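Local coordinates for RNA-binding protein (Sulfolobus solfataricus, PDB 2NRQ), which is of unknown function, an archaeal protein that resembles RNA-binding proteins in structure but probably does not bind RNA, at residues L99-K103 with L114-V120. Residues are numbered along the deposited sequence; the frame is centred on the assembly and turned at random.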
ATOM      1  N   LEU A  99      -0.595   5.648  -2.443  1.00 30.11           N
ATOM      2  CA  LEU A  99       0.678   5.112  -2.880  1.00 29.50           C
ATOM      3  C   LEU A  99       0.430   3.784  -3.576  1.00 29.88           C
ATOM      4  O   LEU A  99       0.071   2.805  -2.927  1.00 31.59           O
ATOM      5  CB  LEU A  99       1.596   4.890  -1.683  1.00 31.51           C
ATOM      6  CG  LEU A  99       1.715   6.020  -0.663  1.00 32.75           C
ATOM      7  CD1 LEU A  99       2.696   5.606   0.422  1.00 32.46           C
ATOM      8  CD2 LEU A  99       2.174   7.288  -1.348  1.00 33.37           C
ATOM      9  N   ARG A 100       0.604   3.742  -4.894  1.00 30.23           N
ATOM     10  CA  ARG A 100       0.391   2.502  -5.628  1.00 30.13           C
ATOM     11  C   ARG A 100       1.693   1.751  -5.867  1.00 30.73           C
ATOM     12  O   ARG A 100       2.544   2.201  -6.620  1.00 31.34           O
ATOM     13  CB  ARG A 100      -0.316   2.763  -6.960  1.00 28.75           C
ATOM     14  CG  ARG A 100      -0.125   4.120  -7.545  1.00 31.15           C
ATOM     15  CD  ARG A 100      -1.318   5.013  -7.253  1.00 31.82           C
ATOM     16  NE  ARG A 100      -2.527   4.492  -7.871  1.00 35.36           N
ATOM     17  CZ  ARG A 100      -3.691   5.133  -7.913  1.00 36.21           C
ATOM     18  NH1 ARG A 100      -3.814   6.337  -7.376  1.00 36.13           N
ATOM     19  NH2 ARG A 100      -4.736   4.564  -8.495  1.00 37.67           N
ATOM     20  N   PHE A 101       1.838   0.597  -5.225  1.00 31.49           N
ATOM     21  CA  PHE A 101       3.053  -0.201  -5.356  1.00 34.17           C
ATOM     22  C   PHE A 101       2.950  -1.312  -6.387  1.00 36.43           C
ATOM     23  O   PHE A 101       1.859  -1.788  -6.708  1.00 39.23           O
ATOM     24  CB  PHE A 101       3.436  -0.775  -3.996  1.00 33.06           C
ATOM     25  CG  PHE A 101       3.838   0.275  -3.002  1.00 34.46           C
ATOM     26  CD1 PHE A 101       5.083   0.897  -3.096  1.00 34.15           C
ATOM     27  CD2 PHE A 101       2.956   0.685  -2.008  1.00 33.17           C
ATOM     28  CE1 PHE A 101       5.442   1.911  -2.214  1.00 34.20           C
ATOM     29  CE2 PHE A 101       3.303   1.703  -1.118  1.00 33.97           C
ATOM     30  CZ  PHE A 101       4.551   2.318  -1.222  1.00 34.04           C
ATOM     31  N   ASP A 102       4.102  -1.723  -6.900  1.00 37.23           N
ATOM     32  CA  ASP A 102       4.184  -2.767  -7.923  1.00 38.13           C
ATOM     33  C   ASP A 102       3.998  -4.168  -7.347  1.00 38.13           C
ATOM     34  O   ASP A 102       4.777  -4.599  -6.500  1.00 39.84           O
ATOM     35  CB  ASP A 102       5.550  -2.685  -8.612  1.00 37.91           C
ATOM     36  CG  ASP A 102       5.650  -3.581  -9.818  1.00 38.19           C
ATOM     37  OD1 ASP A 102       5.315  -3.110 -10.926  1.00 37.59           O
ATOM     38  OD2 ASP A 102       6.054  -4.756  -9.658  1.00 37.73           O
ATOM     39  N   LYS A 103       2.978  -4.884  -7.811  1.00 39.20           N
ATOM     40  CA  LYS A 103       2.733  -6.242  -7.330  1.00 40.22           C
ATOM     41  C   LYS A 103       3.913  -7.170  -7.600  1.00 41.38           C
ATOM     42  O   LYS A 103       4.348  -7.904  -6.720  1.00 41.22           O
ATOM     43  CB  LYS A 103       1.476  -6.827  -7.982  1.00 39.74           C
ATOM     44  CG  LYS A 103       0.197  -6.382  -7.321  1.00 42.15           C
ATOM     45  CD  LYS A 103      -1.011  -7.187  -7.791  1.00 42.14           C
ATOM     46  CE  LYS A 103      -1.427  -6.819  -9.196  1.00 41.55           C
ATOM     47  NZ  LYS A 103      -2.781  -7.340  -9.474  1.00 41.52           N
ATOM     48  N   LEU A 114       7.104   2.156  -6.581  1.00 33.63           N
ATOM     49  CA  LEU A 114       5.925   2.847  -7.078  1.00 34.65           C
ATOM     50  C   LEU A 114       5.608   2.408  -8.505  1.00 36.48           C
ATOM     51  O   LEU A 114       6.506   2.103  -9.291  1.00 37.35           O
ATOM     52  CB  LEU A 114       6.153   4.354  -7.031  1.00 34.85           C
ATOM     53  CG  LEU A 114       5.488   5.134  -5.891  1.00 36.82           C
ATOM     54  CD1 LEU A 114       5.662   4.420  -4.573  1.00 36.74           C
ATOM     55  CD2 LEU A 114       6.095   6.544  -5.830  1.00 39.14           C
ATOM     56  N   LYS A 115       4.324   2.358  -8.831  1.00 39.02           N
ATOM     57  CA  LYS A 115       3.877   1.961 -10.164  1.00 38.85           C
ATOM     58  C   LYS A 115       2.671   2.821 -10.492  1.00 39.29           C
ATOM     59  O   LYS A 115       2.115   3.479  -9.616  1.00 39.97           O
ATOM     60  CB  LYS A 115       3.494   0.476 -10.176  1.00 41.07           C
ATOM     61  CG  LYS A 115       3.061  -0.081 -11.528  1.00 42.86           C
ATOM     62  CD  LYS A 115       2.731  -1.571 -11.410  1.00 44.78           C
ATOM     63  CE  LYS A 115       2.493  -2.241 -12.768  1.00 45.94           C
ATOM     64  NZ  LYS A 115       1.260  -1.760 -13.453  1.00 47.42           N
ATOM     65  N   GLU A 116       2.268   2.829 -11.753  1.00 40.97           N
ATOM     66  CA  GLU A 116       1.119   3.625 -12.139  1.00 42.59           C
ATOM     67  C   GLU A 116      -0.115   2.779 -12.431  1.00 41.78           C
ATOM     68  O   GLU A 116      -0.017   1.630 -12.848  1.00 40.93           O
ATOM     69  CB  GLU A 116       1.466   4.502 -13.345  1.00 46.00           C
ATOM     70  CG  GLU A 116       2.149   5.820 -12.967  1.00 52.52           C
ATOM     71  CD  GLU A 116       1.264   6.722 -12.089  1.00 58.00           C
ATOM     72  OE1 GLU A 116       1.717   7.839 -11.732  1.00 58.39           O
ATOM     73  OE2 GLU A 116       0.118   6.318 -11.758  1.00 60.13           O
ATOM     74  N   GLY A 117      -1.285   3.351 -12.192  1.00 40.52           N
ATOM     75  CA  GLY A 117      -2.499   2.613 -12.452  1.00 41.68           C
ATOM     76  C   GLY A 117      -3.138   2.021 -11.213  1.00 41.51           C
ATOM     77  O   GLY A 117      -2.714   2.296 -10.084  1.00 40.44           O
ATOM     78  N   ASP A 118      -4.163   1.201 -11.430  1.00 40.15           N
ATOM     79  CA  ASP A 118      -4.873   0.574 -10.332  1.00 39.30           C
ATOM     80  C   ASP A 118      -4.553  -0.905 -10.157  1.00 39.17           C
ATOM     81  O   ASP A 118      -4.940  -1.511  -9.154  1.00 40.15           O
ATOM     82  CB  ASP A 118      -6.365   0.787 -10.513  1.00 38.38           C
ATOM     83  CG  ASP A 118      -6.740   2.240 -10.427  1.00 39.30           C
ATOM     84  OD1 ASP A 118      -6.482   2.849  -9.370  1.00 38.61           O
ATOM     85  OD2 ASP A 118      -7.287   2.778 -11.413  1.00 41.81           O
ATOM     86  N   ASP A 119      -3.845  -1.478 -11.128  1.00 38.34           N
ATOM     87  CA  ASP A 119      -3.447  -2.878 -11.053  1.00 36.89           C
ATOM     88  C   ASP A 119      -2.134  -2.908 -10.270  1.00 35.30           C
ATOM     89  O   ASP A 119      -1.064  -3.249 -10.797  1.00 34.74           O
ATOM     90  CB  ASP A 119      -3.250  -3.448 -12.456  1.00 39.08           C
ATOM     91  CG  ASP A 119      -2.831  -4.903 -12.444  1.00 41.02           C
ATOM     92  OD1 ASP A 119      -3.528  -5.722 -11.818  1.00 42.35           O
ATOM     93  OD2 ASP A 119      -1.803  -5.227 -13.067  1.00 43.77           O
ATOM     94  N   VAL A 120      -2.246  -2.541  -8.995  1.00 32.75           N
ATOM     95  CA  VAL A 120      -1.116  -2.463  -8.076  1.00 29.01           C
ATOM     96  C   VAL A 120      -1.579  -2.779  -6.659  1.00 26.63           C
ATOM     97  O   VAL A 120      -2.755  -2.990  -6.426  1.00 26.05           O
ATOM     98  CB  VAL A 120      -0.564  -1.026  -8.051  1.00 29.23           C
ATOM     99  CG1 VAL A 120      -0.037  -0.639  -9.417  1.00 27.03           C
ATOM    100  CG2 VAL A 120      -1.684  -0.064  -7.620  1.00 24.53           C
TER
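This is a loop-on-strand contact: residues 114-120, the loop leading from helix 103-109 into strand 121-126, curl over the end of strand 96-101. The backbones meet in a single bridge at Phe-101 and Leu-114, where Lys-115 N donates to Arg-100 O at 2.8 Å; Leu-114 CD1 also lies 3.5 Å from Phe-101 CE1. Beyond the bridge the loop wraps round Arg-100. Arg-100 NE donates to Gly-117 O (3.1 Å), and Arg-100 NH2 forms a salt bridge with Asp-118 OD1 (2.6 Å), a carboxylate shared with Lys-122. At Gly-117 (phi 101°, psi -172°) a CB would jam against Glu-116 O, which by itself calls for glycine. Asp-119 OD1, from the centre of an inverse gamma turn, forms a salt bridge with Lys-103 NZ (2.9 Å), which also reaches Glu-18 and the Phe-13 carbonyl. Asp-102 OD2 accepts from Tyr-105 N, making Asp-102 the N-cap of helix 103-109. Backbone hydrogen bonds join Phe-101 to Ile-121 and Leu-99 to Cys-123; helix 103-109 and its following loop thus connect neighbouring antiparallel strands of the sheet.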